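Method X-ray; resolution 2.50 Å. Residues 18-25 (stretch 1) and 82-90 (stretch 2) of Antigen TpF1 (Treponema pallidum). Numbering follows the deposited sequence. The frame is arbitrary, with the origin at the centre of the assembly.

Stretch 1 (18-25) LRQHVADL
Stretch 2 82-90: EYLALSGIA

A single carboxylate oxygen, Asp24 OD1, gathers the chain where a helix ends: it accepts hydrogen bonds from Ser87 OG at 2.8 Å and from Gly88 N at 2.7 Å (N-H...O angle 155°). The example illustrates how a buried carboxylate can hold the chain just beyond a helix, accepting from one side-chain hydroxyl and one backbone amide.

Residues 18-25 are helical throughout, phi/psi near -60/-44. Helix 82-86, whose phi/psi runs from -66/-42 at Glu82 to -100/-29 at Leu86, crosses them at -110°, axes 8.2 Å apart at closest approach, and Ser87 (-63/139) is the first residue to leave helical geometry, followed by Gly88 (-102/8) and Ile89 (-106/127). With chi1 t, Ser87 OG also accepts from Ile89 N at 3.0 Å, linking the turn to the carboxylate. Asp24 is m, chi2 -21°; its CB lies 3.8 Å from CD1 of Ile89 (m, t).

The register pairs Ala23 with Tyr83, their CA atoms 4.3 Å apart; CA atoms of Gln20 and Leu86 lie 5.8 Å apart, those of Asp24 and Ser87 4.8 Å. Ala23 CB packs 3.6 Å from Leu86 CB, while Ala23 CA lies 3.5 Å from Tyr83 CD1. Tyr83 (m, chi2 -25°) also places CE1 3.7 Å from CG1 of Val22 (t).

Gln20, t,t with chi3 64°, sends NE2 to Leu86 O in a weak 3.5 Å hydrogen bond. Leu86 (m, t) lays CD1 over one guanidinium face of Arg19 (m, t, p, chi4 74°), 3.8 Å from NH2.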

# COMPACT_ATOMS: atom_id res chain seq x y z
N LEU B 18 -3.46 30.08 -23.78
CA LEU B 18 -3.13 29.50 -22.49
C LEU B 18 -3.53 30.42 -21.33
O LEU B 18 -4.11 29.97 -20.35
CB LEU B 18 -1.64 29.18 -22.44
CG LEU B 18 -1.23 27.74 -22.77
CD1 LEU B 18 -2.12 27.13 -23.84
CD2 LEU B 18 0.22 27.73 -23.19
N ARG B 19 -3.23 31.71 -21.46
CA ARG B 19 -3.57 32.69 -20.44
C ARG B 19 -5.06 32.67 -20.19
O ARG B 19 -5.51 32.76 -19.05
CB ARG B 19 -3.14 34.10 -20.85
CG ARG B 19 -1.69 34.42 -20.49
CD ARG B 19 -1.19 35.69 -21.16
NE ARG B 19 -2.04 36.85 -20.90
CZ ARG B 19 -2.09 37.52 -19.74
NH1 ARG B 19 -1.34 37.13 -18.71
NH2 ARG B 19 -2.87 38.58 -19.62
N GLN B 20 -5.84 32.56 -21.25
CA GLN B 20 -7.27 32.53 -21.10
C GLN B 20 -7.72 31.23 -20.43
O GLN B 20 -8.62 31.23 -19.60
CB GLN B 20 -7.99 32.69 -22.43
CG GLN B 20 -9.49 32.63 -22.24
CD GLN B 20 -10.26 32.94 -23.48
OE1 GLN B 20 -10.19 32.21 -24.48
NE2 GLN B 20 -11.03 34.04 -23.44
N HIS B 21 -7.09 30.12 -20.80
CA HIS B 21 -7.44 28.84 -20.20
C HIS B 21 -7.25 28.89 -18.69
O HIS B 21 -8.10 28.42 -17.93
CB HIS B 21 -6.59 27.71 -20.77
CG HIS B 21 -6.77 27.51 -22.24
ND1 HIS B 21 -7.95 27.82 -22.89
CD2 HIS B 21 -5.95 26.99 -23.18
CE1 HIS B 21 -7.85 27.49 -24.16
NE2 HIS B 21 -6.65 26.98 -24.36
N VAL B 22 -6.13 29.45 -18.25
CA VAL B 22 -5.84 29.55 -16.83
C VAL B 22 -6.96 30.34 -16.15
O VAL B 22 -7.47 29.94 -15.11
CB VAL B 22 -4.50 30.26 -16.59
CG1 VAL B 22 -4.32 30.54 -15.11
CG2 VAL B 22 -3.37 29.38 -17.10
N ALA B 23 -7.33 31.46 -16.76
CA ALA B 23 -8.38 32.30 -16.22
C ALA B 23 -9.71 31.55 -16.15
O ALA B 23 -10.39 31.59 -15.13
CB ALA B 23 -8.52 33.55 -17.08
N ASP B 24 -10.08 30.87 -17.22
CA ASP B 24 -11.33 30.13 -17.25
C ASP B 24 -11.33 28.99 -16.24
O ASP B 24 -12.32 28.77 -15.55
CB ASP B 24 -11.62 29.58 -18.65
CG ASP B 24 -12.02 30.68 -19.65
OD1 ASP B 24 -12.46 31.76 -19.22
OD2 ASP B 24 -11.92 30.45 -20.87
N LEU B 25 -10.21 28.27 -16.16
CA LEU B 25 -10.09 27.17 -15.22
C LEU B 25 -10.20 27.71 -13.80
O LEU B 25 -10.88 27.11 -12.96
CB LEU B 25 -8.73 26.46 -15.39
CG LEU B 25 -8.65 25.17 -16.22
CD1 LEU B 25 -9.94 24.89 -16.97
CD2 LEU B 25 -7.49 25.30 -17.19
N GLU B 82 -7.29 39.47 -12.52
CA GLU B 82 -6.92 39.14 -13.90
C GLU B 82 -7.85 38.08 -14.47
O GLU B 82 -8.25 38.16 -15.62
CB GLU B 82 -5.48 38.62 -13.97
CG GLU B 82 -4.44 39.57 -13.43
CD GLU B 82 -3.06 38.95 -13.42
OE1 GLU B 82 -2.41 38.90 -14.49
OE2 GLU B 82 -2.62 38.50 -12.34
N TYR B 83 -8.17 37.07 -13.66
CA TYR B 83 -9.05 36.01 -14.13
C TYR B 83 -10.41 36.54 -14.54
O TYR B 83 -10.93 36.20 -15.60
CB TYR B 83 -9.22 34.93 -13.06
CG TYR B 83 -7.93 34.21 -12.72
CD1 TYR B 83 -6.88 34.13 -13.64
CD2 TYR B 83 -7.76 33.61 -11.47
CE1 TYR B 83 -5.69 33.48 -13.33
CE2 TYR B 83 -6.57 32.96 -11.15
CZ TYR B 83 -5.55 32.89 -12.08
OH TYR B 83 -4.38 32.25 -11.75
N LEU B 84 -10.99 37.40 -13.71
CA LEU B 84 -12.29 37.97 -14.03
C LEU B 84 -12.20 38.82 -15.30
O LEU B 84 -13.18 38.94 -16.04
CB LEU B 84 -12.81 38.83 -12.88
CG LEU B 84 -13.26 38.04 -11.65
CD1 LEU B 84 -13.78 38.98 -10.58
CD2 LEU B 84 -14.35 37.05 -12.06
N ALA B 85 -11.03 39.38 -15.55
CA ALA B 85 -10.83 40.20 -16.74
C ALA B 85 -10.62 39.38 -18.01
O ALA B 85 -10.98 39.82 -19.10
CB ALA B 85 -9.64 41.13 -16.52
N LEU B 86 -10.06 38.18 -17.87
CA LEU B 86 -9.78 37.34 -19.03
C LEU B 86 -10.79 36.24 -19.29
O LEU B 86 -10.99 35.81 -20.43
CB LEU B 86 -8.40 36.69 -18.86
CG LEU B 86 -7.20 37.61 -18.74
CD1 LEU B 86 -5.99 36.83 -18.23
CD2 LEU B 86 -6.92 38.24 -20.10
N SER B 87 -11.43 35.77 -18.23
CA SER B 87 -12.37 34.67 -18.34
C SER B 87 -13.62 34.88 -19.18
O SER B 87 -14.25 35.94 -19.13
CB SER B 87 -12.80 34.20 -16.95
OG SER B 87 -13.60 33.04 -17.04
N GLY B 88 -13.97 33.85 -19.94
CA GLY B 88 -15.16 33.89 -20.76
C GLY B 88 -16.24 33.09 -20.05
O GLY B 88 -17.30 32.84 -20.62
N ILE B 89 -15.96 32.69 -18.82
CA ILE B 89 -16.93 31.93 -18.04
C ILE B 89 -17.56 32.82 -16.96
O ILE B 89 -16.86 33.46 -16.17
CB ILE B 89 -16.28 30.71 -17.36
CG1 ILE B 89 -15.85 29.70 -18.43
CG2 ILE B 89 -17.25 30.06 -16.40
CD1 ILE B 89 -15.20 28.46 -17.87
N ALA B 90 -18.88 32.85 -16.95
CA ALA B 90 -19.60 33.65 -15.99
C ALA B 90 -19.62 32.94 -14.63
O ALA B 90 -19.76 31.72 -14.56
CB ALA B 90 -21.03 33.88 -16.48
O HOH W 1 -0.07 37.70 -16.67